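Local atomic coordinates of putative alpha-N-acetylgalactosaminidase (Bacillus halodurans C-125, PDB entry 3CC1), a protein that probably hydrolyses terminal alpha-linked N-acetylgalactosamine from glycoconjugates. Residues W19-G23 and G318-R322; I54-E58 and W148-M152; M274-G278 and Q301-M305. One frame throughout, in Å; residues are numbered along the deposited sequence. Where two conformers were deposited one is given.

Interaction 1 (W19-G23 and G318-R322); sequences WDCYG and GGELR
This contact joins the loops that follow strands 14-17 and 315-317, the first and last strands of a TIM-type barrel of the alpha-galactosidase family. These strands are neighbours in the parallel sheet, so the contact lies where the barrel closes. Residues 19-22 form a short helical turn, closed by the backbone hydrogen bond Gly-23 N to Trp-19 O (2.8 Å). Gly-23 leaves it with positive phi (58°). Segment 318-322 is extended at Gly-319 and Glu-320, then enters a 3-10 turn at Leu-321.

The backbones are closest at Asp-20 and Gly-318, whose CA atoms are 4.8 Å apart; the CA atoms of Cys-21 and Gly-319 follow at 5.4 Å. A CB on Gly-318 would clash with Asp-20 OD2. Gly-318 O sits 3.1 Å from Cys-21 N, but the angle is too poor for a hydrogen bond. Cys-21 takes the p rotamer, and its CB packs 3.9 Å from Glu-320 N.

The polar part is built on Glu-320 (chi1 t, chi2 p). Arg-322 NE forms a salt bridge with Glu-320 OE2 at 2.8 Å, and Arg-322 N bonds the same oxygen at 2.9 Å. Arg-322 NH2 reaches Glu-320 OE1 at 2.9 Å. Asn-34 on helix 28-41 also binds this carboxylate. Tyr-22 (chi1 m) brings its ring edge to it, and Tyr-22 OH donates to Glu-320 OE1 at 2.7 Å.

Interaction 2 (I54-E58 and W148-M152); sequences IQWYE and WNTDM
This is a mainly polar contact between two loops, buried beside a subunit interface. Segment 54-58 follows strand 49-52, and segment 148-152 leads into strand 152-155. The backbones stay apart: the nearest CA atoms, of Gln-55 and Asp-151, are 8.7 Å from each other, so side chains bridge the gap.

Residues 55-58 make a type I beta turn, with Glu-58 N to Gln-55 O at 3.3 Å. Gln-55 has positive phi (76°). Across from it, Asn-149 forms an Asx turn: its OD1 (chi1 t) accepts from Asp-151 N at 2.8 Å. Asp-151 (chi1 m) is the hub. Tyr-57 (chi1 p) donates from OH to Asp-151 OD2 at 2.7 Å, with this oxygen near the plane of its ring. Asn-149 ND2 is a second donor to Asp-151 OD2, at 3.1 Å.

Strand 49-52 belongs to the parallel sheet of the TIM-type barrel, and loops at this end of the strands usually line the active site in this family. A glycerol, probably from the crystallisation liquor, is hydrogen-bonded to Glu-58 OE2; such molecules often occupy pockets.

Glu-58 OE1 lies only 2.9 Å from Asp-151 OD1, a close approach of two acidic groups. Water 1 lies 2.8 Å from Gln-55 OE1 and 2.7 Å from Asp-151 OD1, with more acceptors in reach than it has protons. On the apolar side, Ile-54 CD1 meets the ring edge of Trp-148 at CZ3, 4.3 Å away. Leu-191 of the second subunit packs on both residues, and Arg-190 of that subunit makes a cation-pi contact with Trp-148.

Interaction 3 (M274-G278 and Q301-M305); sequences MLPLG and QLTMM
Two leucines of an irregular loop face two selenomethionines of a helix. Segment 274-278 lies before strand 279-280, and segment 301-305 lies on helix 298-310 of the TIM-type barrel domain. This helix precedes barrel strand 315-317. The loop is tied beside that strand by backbone hydrogen bonding of Leu-275 with Met-316, so a barrel helix packs on a strand-side loop. Pro-276 is the centre of an inverse gamma turn, with a weak bond from Leu-277 N to Leu-275 O (2.9 Å). The CB atoms of Leu-275 and Leu-277 both point toward the helix. CA atoms are 7.5 Å apart for Leu-277 and Gln-301, and 8.3 Å for Leu-275 and Met-304.

Met-304 (t, t, p) is the main bump. Its CE enters the hollow between the two leucines, 4.0 Å from Leu-275 CD2 and 3.7 Å from Leu-277 CD2. Its SE rests 3.7 Å from Pro-276 CD. Met-305 (m, m, m) curls so that its SE lies 4.1 Å from Leu-275 CD1 and 4.3 Å from Leu-277 CD1.

Water 2 accepts from Gly-278 N and donates to Gln-301 OE1, both at 2.9 Å. Gln-301 NE2 bonds Phe-296 O. No direct hydrogen bond crosses, so apolar packing and one water bridge join loop and helix.

In the fold
Interaction 1 touches both others. Trp-19 CZ3 packs 3.8 Å from Ile-54 CG1 of interaction 2. Gly-318 N is 2.9 Å from Leu-275 O of interaction 3, a probable hydrogen bond. Asp-20 OD1 also lies 3.3 Å from Met-274 CE. The centres of interactions 1 and 2 are about 19 Å apart, and those of 1 and 3 about 13 Å. Interactions 2 and 3 do not touch; their nearest atoms are about 9 Å apart. Along the chain, both are nested inside the loop closed by interaction 1. Glycerol about 3 Å from the Glu-58 side chain and sulfate about 4 Å from that of Trp-148, both probably from the crystallisation liquor, are consistent with a pocket beside interaction 2.

Interaction 1 (W19-G23 and G318-R322)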
ATOM      1  N   TRP A  19     -25.933 -12.484  16.133  1.00 22.09           N
ATOM      2  CA  TRP A  19     -25.686 -12.419  14.685  1.00 23.01           C
ATOM      3  C   TRP A  19     -24.856 -13.565  14.098  1.00 22.72           C
ATOM      4  O   TRP A  19     -25.246 -14.160  13.094  1.00 23.51           O
ATOM      5  CB  TRP A  19     -25.057 -11.081  14.271  1.00 23.11           C
ATOM      6  CG  TRP A  19     -24.915 -11.007  12.793  1.00 22.71           C
ATOM      7  CD1 TRP A  19     -23.780 -11.242  12.080  1.00 24.83           C
ATOM      8  CD2 TRP A  19     -25.930 -10.691  11.823  1.00 22.78           C
ATOM      9  NE1 TRP A  19     -24.025 -11.107  10.741  1.00 20.47           N
ATOM     10  CE2 TRP A  19     -25.326 -10.765  10.549  1.00 24.17           C
ATOM     11  CE3 TRP A  19     -27.280 -10.358  11.900  1.00 24.05           C
ATOM     12  CZ2 TRP A  19     -26.032 -10.545   9.366  1.00 23.74           C
ATOM     13  CZ3 TRP A  19     -27.980 -10.122  10.733  1.00 26.57           C
ATOM     14  CH2 TRP A  19     -27.363 -10.224   9.482  1.00 26.06           C
ATOM     15  N   ASP A  20     -23.713 -13.870  14.699  1.00 22.67           N
ATOM     16  CA  ASP A  20     -22.788 -14.847  14.073  1.00 22.72           C
ATOM     17  C   ASP A  20     -23.349 -16.291  14.091  1.00 22.78           C
ATOM     18  O   ASP A  20     -22.962 -17.117  13.270  1.00 22.78           O
ATOM     19  CB  ASP A  20     -21.405 -14.840  14.726  1.00 23.42           C
ATOM     20  CG  ASP A  20     -20.540 -13.643  14.355  1.00 24.06           C
ATOM     21  OD1 ASP A  20     -20.965 -12.709  13.626  1.00 25.78           O
ATOM     22  OD2 ASP A  20     -19.366 -13.649  14.827  1.00 25.21           O
ATOM     23  N   CYS A  21     -24.250 -16.576  15.031  1.00 23.87           N
ATOM     24  CA  CYS A  21     -24.878 -17.902  15.157  1.00 24.02           C
ATOM     25  C   CYS A  21     -26.218 -17.972  14.443  1.00 22.91           C
ATOM     26  O   CYS A  21     -26.476 -18.948  13.755  1.00 21.40           O
ATOM     27  CB  CYS A  21     -24.993 -18.389  16.619  1.00 24.01           C
ATOM     28  SG  CYS A  21     -25.470 -17.109  17.852  1.00 26.58           S
ATOM     29  N   TYR A  22     -27.050 -16.933  14.566  1.00 22.29           N
ATOM     30  CA  TYR A  22     -28.443 -17.009  14.088  1.00 21.96           C
ATOM     31  C   TYR A  22     -28.833 -15.920  13.086  1.00 22.03           C
ATOM     32  O   TYR A  22     -29.984 -15.831  12.639  1.00 20.33           O
ATOM     33  CB  TYR A  22     -29.445 -17.012  15.274  1.00 22.40           C
ATOM     34  CG  TYR A  22     -29.217 -18.189  16.173  1.00 22.25           C
ATOM     35  CD1 TYR A  22     -29.372 -19.473  15.677  1.00 22.06           C
ATOM     36  CD2 TYR A  22     -28.769 -18.029  17.489  1.00 22.73           C
ATOM     37  CE1 TYR A  22     -29.122 -20.575  16.453  1.00 21.49           C
ATOM     38  CE2 TYR A  22     -28.522 -19.128  18.290  1.00 21.62           C
ATOM     39  CZ  TYR A  22     -28.712 -20.400  17.771  1.00 21.58           C
ATOM     40  OH  TYR A  22     -28.442 -21.518  18.530  1.00 22.23           O
ATOM     41  N   GLY A  23     -27.866 -15.105  12.713  1.00 22.23           N
ATOM     42  CA  GLY A  23     -28.109 -14.055  11.756  1.00 21.36           C
ATOM     43  C   GLY A  23     -29.192 -13.117  12.214  1.00 21.98           C
ATOM     44  O   GLY A  23     -29.168 -12.616  13.356  1.00 21.00           O
ATOM     45  N   GLY A 318     -20.047 -14.336  19.624  1.00 21.98           N
ATOM     46  CA  GLY A 318     -21.009 -14.554  18.555  1.00 22.59           C
ATOM     47  C   GLY A 318     -21.444 -15.984  18.317  1.00 23.29           C
ATOM     48  O   GLY A 318     -22.320 -16.262  17.476  1.00 24.44           O
ATOM     49  N   GLY A 319     -20.854 -16.891  19.076  1.00 23.55           N
ATOM     50  CA  GLY A 319     -21.242 -18.292  19.066  1.00 22.51           C
ATOM     51  C   GLY A 319     -22.457 -18.606  19.928  1.00 22.71           C
ATOM     52  O   GLY A 319     -22.917 -17.798  20.745  1.00 22.04           O
ATOM     53  N   GLU A 320     -22.993 -19.791  19.676  1.00 22.20           N
ATOM     54  CA  GLU A 320     -24.016 -20.396  20.500  1.00 22.38           C
ATOM     55  C   GLU A 320     -23.316 -20.934  21.743  1.00 21.41           C
ATOM     56  O   GLU A 320     -22.746 -22.020  21.719  1.00 20.59           O
ATOM     57  CB  GLU A 320     -24.748 -21.515  19.744  1.00 22.16           C
ATOM     58  CG  GLU A 320     -25.682 -22.408  20.613  1.00 23.07           C
ATOM     59  CD  GLU A 320     -26.631 -21.620  21.536  1.00 24.06           C
ATOM     60  OE1 GLU A 320     -27.595 -20.988  21.040  1.00 22.05           O
ATOM     61  OE2 GLU A 320     -26.410 -21.676  22.767  1.00 20.71           O
ATOM     62  N   LEU A 321     -23.418 -20.155  22.812  1.00 20.82           N
ATOM     63  CA  LEU A 321     -22.704 -20.425  24.063  1.00 21.96           C
ATOM     64  C   LEU A 321     -22.929 -21.831  24.607  1.00 22.10           C
ATOM     65  O   LEU A 321     -22.007 -22.439  25.202  1.00 22.74           O
ATOM     66  CB  LEU A 321     -23.076 -19.390  25.136  1.00 22.22           C
ATOM     67  CG  LEU A 321     -22.455 -17.992  25.006  1.00 22.05           C
ATOM     68  CD1 LEU A 321     -23.175 -17.025  25.933  1.00 23.01           C
ATOM     69  CD2 LEU A 321     -20.949 -18.011  25.286  1.00 21.01           C
ATOM     70  N   ARG A 322     -24.145 -22.346  24.425  1.00 23.02           N
ATOM     71  CA  ARG A 322     -24.536 -23.603  25.034  1.00 22.82           C
ATOM     72  C   ARG A 322     -23.746 -24.749  24.448  1.00 24.14           C
ATOM     73  O   ARG A 322     -23.629 -25.804  25.068  1.00 23.51           O
ATOM     74  CB  ARG A 322     -26.039 -23.888  24.908  1.00 23.44           C
ATOM     75  CG  ARG A 322     -26.884 -23.140  25.915  1.00 22.20           C
ATOM     76  CD  ARG A 322     -28.340 -23.160  25.548  1.00 23.26           C
ATOM     77  NE  ARG A 322     -28.600 -22.514  24.260  1.00 21.91           N
ATOM     78  CZ  ARG A 322     -29.757 -22.591  23.616  1.00 22.63           C
ATOM     79  NH1 ARG A 322     -30.779 -23.202  24.165  1.00 23.34           N
ATOM     80  NH2 ARG A 322     -29.931 -21.996  22.450  1.00 25.36           N
TER

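Interaction 2 (I54-E58 and W148-M152)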
ATOM      1  N   ILE A  54     -30.057  -7.157  14.268  1.00 22.31           N
ATOM      2  CA  ILE A  54     -31.039  -6.529  13.434  1.00 22.08           C
ATOM      3  C   ILE A  54     -32.098  -7.509  12.895  1.00 22.28           C
ATOM      4  O   ILE A  54     -31.897  -8.728  12.856  1.00 22.09           O
ATOM      5  CB  ILE A  54     -30.403  -5.782  12.239  1.00 21.94           C
ATOM      6  CG1 ILE A  54     -29.611  -6.734  11.326  1.00 22.58           C
ATOM      7  CG2 ILE A  54     -29.565  -4.609  12.698  1.00 20.90           C
ATOM      8  CD1 ILE A  54     -29.365  -6.200   9.900  1.00 21.70           C
ATOM      9  N   GLN A  55     -33.212  -6.924  12.517  1.00 23.01           N
ATOM     10  CA  GLN A  55     -34.297  -7.603  11.799  1.00 23.58           C
ATOM     11  C   GLN A  55     -35.115  -8.499  12.721  1.00 22.73           C
ATOM     12  O   GLN A  55     -35.754  -9.450  12.294  1.00 21.98           O
ATOM     13  CB  GLN A  55     -33.766  -8.317  10.533  1.00 23.53           C
ATOM     14  CG  GLN A  55     -33.322  -7.279   9.489  1.00 27.59           C
ATOM     15  CD  GLN A  55     -32.693  -7.863   8.232  1.00 32.75           C
ATOM     16  OE1 GLN A  55     -33.125  -7.538   7.134  1.00 40.27           O
ATOM     17  NE2 GLN A  55     -31.626  -8.639   8.384  1.00 32.76           N
ATOM     18  N   TRP A  56     -35.083  -8.144  13.996  1.00 21.48           N
ATOM     19  CA  TRP A  56     -35.928  -8.749  14.995  1.00 21.26           C
ATOM     20  C   TRP A  56     -37.418  -8.464  14.766  1.00 21.26           C
ATOM     21  O   TRP A  56     -38.247  -9.094  15.415  1.00 21.02           O
ATOM     22  CB  TRP A  56     -35.495  -8.305  16.418  1.00 20.72           C
ATOM     23  CG  TRP A  56     -35.245  -6.824  16.573  1.00 19.25           C
ATOM     24  CD1 TRP A  56     -34.043  -6.213  16.521  1.00 18.66           C
ATOM     25  CD2 TRP A  56     -36.212  -5.784  16.813  1.00 18.56           C
ATOM     26  NE1 TRP A  56     -34.186  -4.853  16.668  1.00 21.12           N
ATOM     27  CE2 TRP A  56     -35.507  -4.565  16.871  1.00 19.95           C
ATOM     28  CE3 TRP A  56     -37.599  -5.762  16.976  1.00 17.86           C
ATOM     29  CZ2 TRP A  56     -36.134  -3.361  17.085  1.00 19.75           C
ATOM     30  CZ3 TRP A  56     -38.215  -4.572  17.195  1.00 17.33           C
ATOM     31  CH2 TRP A  56     -37.491  -3.376  17.244  1.00 17.53           C
ATOM     32  N   TYR A  57     -37.716  -7.607  13.762  1.00 21.31           N
ATOM     33  CA  TYR A  57     -39.058  -7.097  13.438  1.00 20.33           C
ATOM     34  C   TYR A  57     -39.570  -7.656  12.105  1.00 21.33           C
ATOM     35  O   TYR A  57     -40.619  -7.258  11.622  1.00 21.13           O
ATOM     36  CB  TYR A  57     -39.033  -5.544  13.394  1.00 20.77           C
ATOM     37  CG  TYR A  57     -37.810  -5.039  12.666  1.00 21.73           C
ATOM     38  CD1 TYR A  57     -37.748  -5.101  11.264  1.00 22.21           C
ATOM     39  CD2 TYR A  57     -36.692  -4.586  13.361  1.00 20.46           C
ATOM     40  CE1 TYR A  57     -36.606  -4.694  10.589  1.00 22.69           C
ATOM     41  CE2 TYR A  57     -35.564  -4.171  12.694  1.00 20.86           C
ATOM     42  CZ  TYR A  57     -35.524  -4.248  11.305  1.00 21.58           C
ATOM     43  OH  TYR A  57     -34.410  -3.824  10.609  1.00 25.55           O
ATOM     44  N   GLU A  58     -38.813  -8.595  11.527  1.00 22.34           N
ATOM     45  CA  GLU A  58     -39.038  -9.060  10.162  1.00 24.97           C
ATOM     46  C   GLU A  58     -39.368 -10.550  10.104  1.00 25.07           C
ATOM     47  O   GLU A  58     -38.460 -11.361   9.986  1.00 26.23           O
ATOM     48  CB  GLU A  58     -37.791  -8.795   9.298  1.00 24.71           C
ATOM     49  CG  GLU A  58     -37.998  -8.997   7.790  1.00 31.11           C
ATOM     50  CD  GLU A  58     -37.089  -8.064   6.931  1.00 38.00           C
ATOM     51  OE1 GLU A  58     -36.602  -7.038   7.476  1.00 42.17           O
ATOM     52  OE2 GLU A  58     -36.886  -8.339   5.716  1.00 41.87           O
ATOM     53  N   TRP A 148     -27.443  -1.774   1.693  1.00 22.73           N
ATOM     54  CA  TRP A 148     -27.353  -3.208   1.973  1.00 23.39           C
ATOM     55  C   TRP A 148     -28.612  -3.783   2.635  1.00 23.26           C
ATOM     56  O   TRP A 148     -28.681  -4.971   2.973  1.00 22.74           O
ATOM     57  CB  TRP A 148     -26.099  -3.518   2.798  1.00 23.01           C
ATOM     58  CG  TRP A 148     -25.786  -2.624   3.934  1.00 23.87           C
ATOM     59  CD1 TRP A 148     -24.953  -1.546   3.915  1.00 25.68           C
ATOM     60  CD2 TRP A 148     -26.226  -2.762   5.290  1.00 23.42           C
ATOM     61  NE1 TRP A 148     -24.874  -0.986   5.148  1.00 22.79           N
ATOM     62  CE2 TRP A 148     -25.643  -1.703   6.023  1.00 24.22           C
ATOM     63  CE3 TRP A 148     -27.079  -3.647   5.946  1.00 22.47           C
ATOM     64  CZ2 TRP A 148     -25.871  -1.515   7.390  1.00 24.46           C
ATOM     65  CZ3 TRP A 148     -27.295  -3.469   7.325  1.00 26.30           C
ATOM     66  CH2 TRP A 148     -26.687  -2.415   8.024  1.00 25.79           C
ATOM     67  N   ASN A 149     -29.620  -2.921   2.764  0.50 22.87           N
ATOM     68  CA  ASN A 149     -30.865  -3.271   3.436  0.50 22.90           C
ATOM     69  C   ASN A 149     -32.021  -2.318   3.156  0.50 22.84           C
ATOM     70  O   ASN A 149     -31.939  -1.121   3.428  0.50 21.95           O
ATOM     71  CB  ASN A 149     -30.597  -3.334   4.937  0.50 22.88           C
ATOM     72  CG  ASN A 149     -31.857  -3.451   5.747  0.50 23.91           C
ATOM     73  OD1 ASN A 149     -32.568  -2.457   5.963  0.50 20.17           O
ATOM     74  ND2 ASN A 149     -32.138  -4.670   6.221  0.50 23.94           N
ATOM     75  N   THR A 150     -33.122  -2.879   2.653  1.00 23.17           N
ATOM     76  CA  THR A 150     -34.276  -2.091   2.197  1.00 22.64           C
ATOM     77  C   THR A 150     -35.288  -1.655   3.306  1.00 23.18           C
ATOM     78  O   THR A 150     -36.338  -1.112   2.988  1.00 22.98           O
ATOM     79  CB  THR A 150     -35.106  -2.865   1.119  1.00 22.89           C
ATOM     80  OG1 THR A 150     -35.469  -4.150   1.646  1.00 24.71           O
ATOM     81  CG2 THR A 150     -34.314  -3.087  -0.152  1.00 21.80           C
ATOM     82  N   ASP A 151     -34.972  -1.867   4.578  1.00 22.30           N
ATOM     83  CA  ASP A 151     -35.996  -1.725   5.625  1.00 23.01           C
ATOM     84  C   ASP A 151     -36.432  -0.261   5.836  1.00 22.33           C
ATOM     85  O   ASP A 151     -37.590   0.023   6.119  1.00 23.53           O
ATOM     86  CB  ASP A 151     -35.481  -2.281   6.986  1.00 22.67           C
ATOM     87  CG  ASP A 151     -35.363  -3.802   7.028  1.00 24.75           C
ATOM     88  OD1 ASP A 151     -36.000  -4.501   6.182  1.00 26.83           O
ATOM     89  OD2 ASP A 151     -34.644  -4.284   7.961  1.00 26.98           O
HETATM   90  N   MSE A 152     -35.497   0.659   5.741  1.00 21.82           N
HETATM   91  CA  MSE A 152     -35.709   2.041   6.201  1.00 21.59           C
HETATM   92  C   MSE A 152     -35.468   3.108   5.118  1.00 21.35           C
HETATM   93  O   MSE A 152     -34.818   2.873   4.092  1.00 22.05           O
HETATM   94  CB  MSE A 152     -34.784   2.382   7.378  1.00 21.84           C
HETATM   95  CG  MSE A 152     -34.476   1.269   8.398  1.00 20.56           C
HETATM   96 SE   MSE A 152     -36.044   0.706   9.368  0.75 17.54          SE
HETATM   97  CE  MSE A 152     -35.980   1.935  10.892  1.00 21.29           C
TER
HETATM   98  O   HOH W   1     -34.640  -6.480   4.966  1.00 29.16           O

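Interaction 3 (M274-G278 and Q301-M305)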
HETATM    1  N   MSE A 274     -17.485  -8.595  16.271  1.00 23.20           N
HETATM    2  CA  MSE A 274     -17.977  -9.639  17.151  1.00 23.23           C
HETATM    3  C   MSE A 274     -17.015 -10.833  17.086  1.00 23.07           C
HETATM    4  O   MSE A 274     -16.282 -11.001  16.102  1.00 22.65           O
HETATM    5  CB  MSE A 274     -19.417  -9.968  16.794  1.00 24.35           C
HETATM    6  CG  MSE A 274     -20.423  -8.787  17.182  1.00 28.39           C
HETATM    7 SE   MSE A 274     -22.044  -9.137  16.314  0.75 38.50          SE
HETATM    8  CE  MSE A 274     -21.645  -9.542  14.454  1.00 37.26           C
ATOM      9  N   LEU A 275     -16.951 -11.596  18.173  1.00 22.75           N
ATOM     10  CA  LEU A 275     -16.031 -12.758  18.270  1.00 22.70           C
ATOM     11  C   LEU A 275     -16.608 -14.028  17.626  1.00 22.56           C
ATOM     12  O   LEU A 275     -17.529 -14.628  18.182  1.00 21.55           O
ATOM     13  CB  LEU A 275     -15.663 -13.043  19.734  1.00 23.41           C
ATOM     14  CG  LEU A 275     -15.361 -11.797  20.586  1.00 23.09           C
ATOM     15  CD1 LEU A 275     -15.239 -12.174  22.105  1.00 24.26           C
ATOM     16  CD2 LEU A 275     -14.101 -11.069  20.022  1.00 22.37           C
ATOM     17  N   PRO A 276     -16.083 -14.428  16.426  1.00 22.90           N
ATOM     18  CA  PRO A 276     -16.595 -15.630  15.802  1.00 23.30           C
ATOM     19  C   PRO A 276     -15.882 -16.847  16.368  1.00 23.78           C
ATOM     20  O   PRO A 276     -14.948 -17.397  15.773  1.00 24.41           O
ATOM     21  CB  PRO A 276     -16.286 -15.429  14.328  1.00 23.66           C
ATOM     22  CG  PRO A 276     -15.034 -14.590  14.298  1.00 23.11           C
ATOM     23  CD  PRO A 276     -14.999 -13.821  15.623  1.00 23.65           C
ATOM     24  N   LEU A 277     -16.377 -17.251  17.521  1.00 22.85           N
ATOM     25  CA  LEU A 277     -15.832 -18.350  18.277  1.00 23.36           C
ATOM     26  C   LEU A 277     -16.878 -19.419  18.509  1.00 23.34           C
ATOM     27  O   LEU A 277     -18.088 -19.158  18.467  1.00 23.12           O
ATOM     28  CB  LEU A 277     -15.320 -17.825  19.625  1.00 22.74           C
ATOM     29  CG  LEU A 277     -14.130 -16.864  19.665  1.00 23.96           C
ATOM     30  CD1 LEU A 277     -13.890 -16.368  21.081  1.00 22.40           C
ATOM     31  CD2 LEU A 277     -12.887 -17.487  19.069  1.00 23.70           C
ATOM     32  N   GLY A 278     -16.402 -20.640  18.744  1.00 23.88           N
ATOM     33  CA  GLY A 278     -17.286 -21.757  19.026  1.00 23.04           C
ATOM     34  C   GLY A 278     -18.193 -22.057  17.861  1.00 22.58           C
ATOM     35  O   GLY A 278     -17.783 -22.014  16.731  1.00 21.30           O
ATOM     36  N   GLN A 301      -7.384 -17.679  17.305  1.00 21.10           N
ATOM     37  CA  GLN A 301      -8.375 -17.272  18.292  1.00 21.34           C
ATOM     38  C   GLN A 301      -7.700 -16.428  19.414  1.00 22.31           C
ATOM     39  O   GLN A 301      -8.189 -15.357  19.789  1.00 21.96           O
ATOM     40  CB  GLN A 301      -9.084 -18.502  18.891  1.00 21.83           C
ATOM     41  CG  GLN A 301      -9.970 -19.310  17.881  1.00 21.84           C
ATOM     42  CD  GLN A 301     -10.540 -20.567  18.479  1.00 24.00           C
ATOM     43  OE1 GLN A 301     -11.023 -20.553  19.624  1.00 24.18           O
ATOM     44  NE2 GLN A 301     -10.491 -21.681  17.718  1.00 21.85           N
ATOM     45  N   LEU A 302      -6.566 -16.903  19.920  1.00 22.49           N
ATOM     46  CA  LEU A 302      -5.803 -16.151  20.940  1.00 23.39           C
ATOM     47  C   LEU A 302      -5.249 -14.844  20.390  1.00 23.06           C
ATOM     48  O   LEU A 302      -5.253 -13.849  21.062  1.00 23.21           O
ATOM     49  CB  LEU A 302      -4.648 -16.975  21.490  1.00 23.50           C
ATOM     50  CG  LEU A 302      -5.057 -18.202  22.296  1.00 25.96           C
ATOM     51  CD1 LEU A 302      -3.842 -19.063  22.560  1.00 26.74           C
ATOM     52  CD2 LEU A 302      -5.710 -17.843  23.600  1.00 25.91           C
ATOM     53  N   THR A 303      -4.823 -14.874  19.131  1.00 23.31           N
ATOM     54  CA  THR A 303      -4.348 -13.680  18.443  1.00 22.75           C
ATOM     55  C   THR A 303      -5.428 -12.599  18.379  1.00 22.45           C
ATOM     56  O   THR A 303      -5.176 -11.432  18.710  1.00 21.83           O
ATOM     57  CB  THR A 303      -3.747 -14.017  17.040  1.00 22.61           C
ATOM     58  OG1 THR A 303      -2.461 -14.647  17.238  1.00 23.12           O
ATOM     59  CG2 THR A 303      -3.602 -12.768  16.178  1.00 20.08           C
HETATM   60  N   MSE A 304      -6.637 -13.009  18.032  1.00 21.46           N
HETATM   61  CA  MSE A 304      -7.759 -12.114  18.013  1.00 21.83           C
HETATM   62  C   MSE A 304      -8.060 -11.578  19.410  1.00 20.98           C
HETATM   63  O   MSE A 304      -8.220 -10.391  19.589  1.00 20.63           O
HETATM   64  CB  MSE A 304      -9.010 -12.810  17.432  1.00 21.36           C
HETATM   65  CG  MSE A 304     -10.255 -11.916  17.530  1.00 23.52           C
HETATM   66 SE   MSE A 304     -11.827 -12.996  17.287  0.75 23.40          SE
HETATM   67  CE  MSE A 304     -11.678 -13.994  18.927  1.00 26.88           C
HETATM   68  N   MSE A 305      -8.131 -12.466  20.395  1.00 20.48           N
HETATM   69  CA  MSE A 305      -8.424 -12.046  21.751  1.00 21.39           C
HETATM   70  C   MSE A 305      -7.382 -11.047  22.254  1.00 21.33           C
HETATM   71  O   MSE A 305      -7.713 -10.071  22.939  1.00 21.63           O
HETATM   72  CB  MSE A 305      -8.500 -13.239  22.709  1.00 20.86           C
HETATM   73  CG  MSE A 305      -9.676 -14.171  22.484  1.00 23.85           C
HETATM   74 SE   MSE A 305     -11.396 -13.303  22.787  0.75 22.34          SE
HETATM   75  CE  MSE A 305     -11.264 -12.976  24.697  1.00 22.16           C
TER
HETATM   76  O   HOH W   2     -13.767 -21.331  19.788  1.00 23.90           O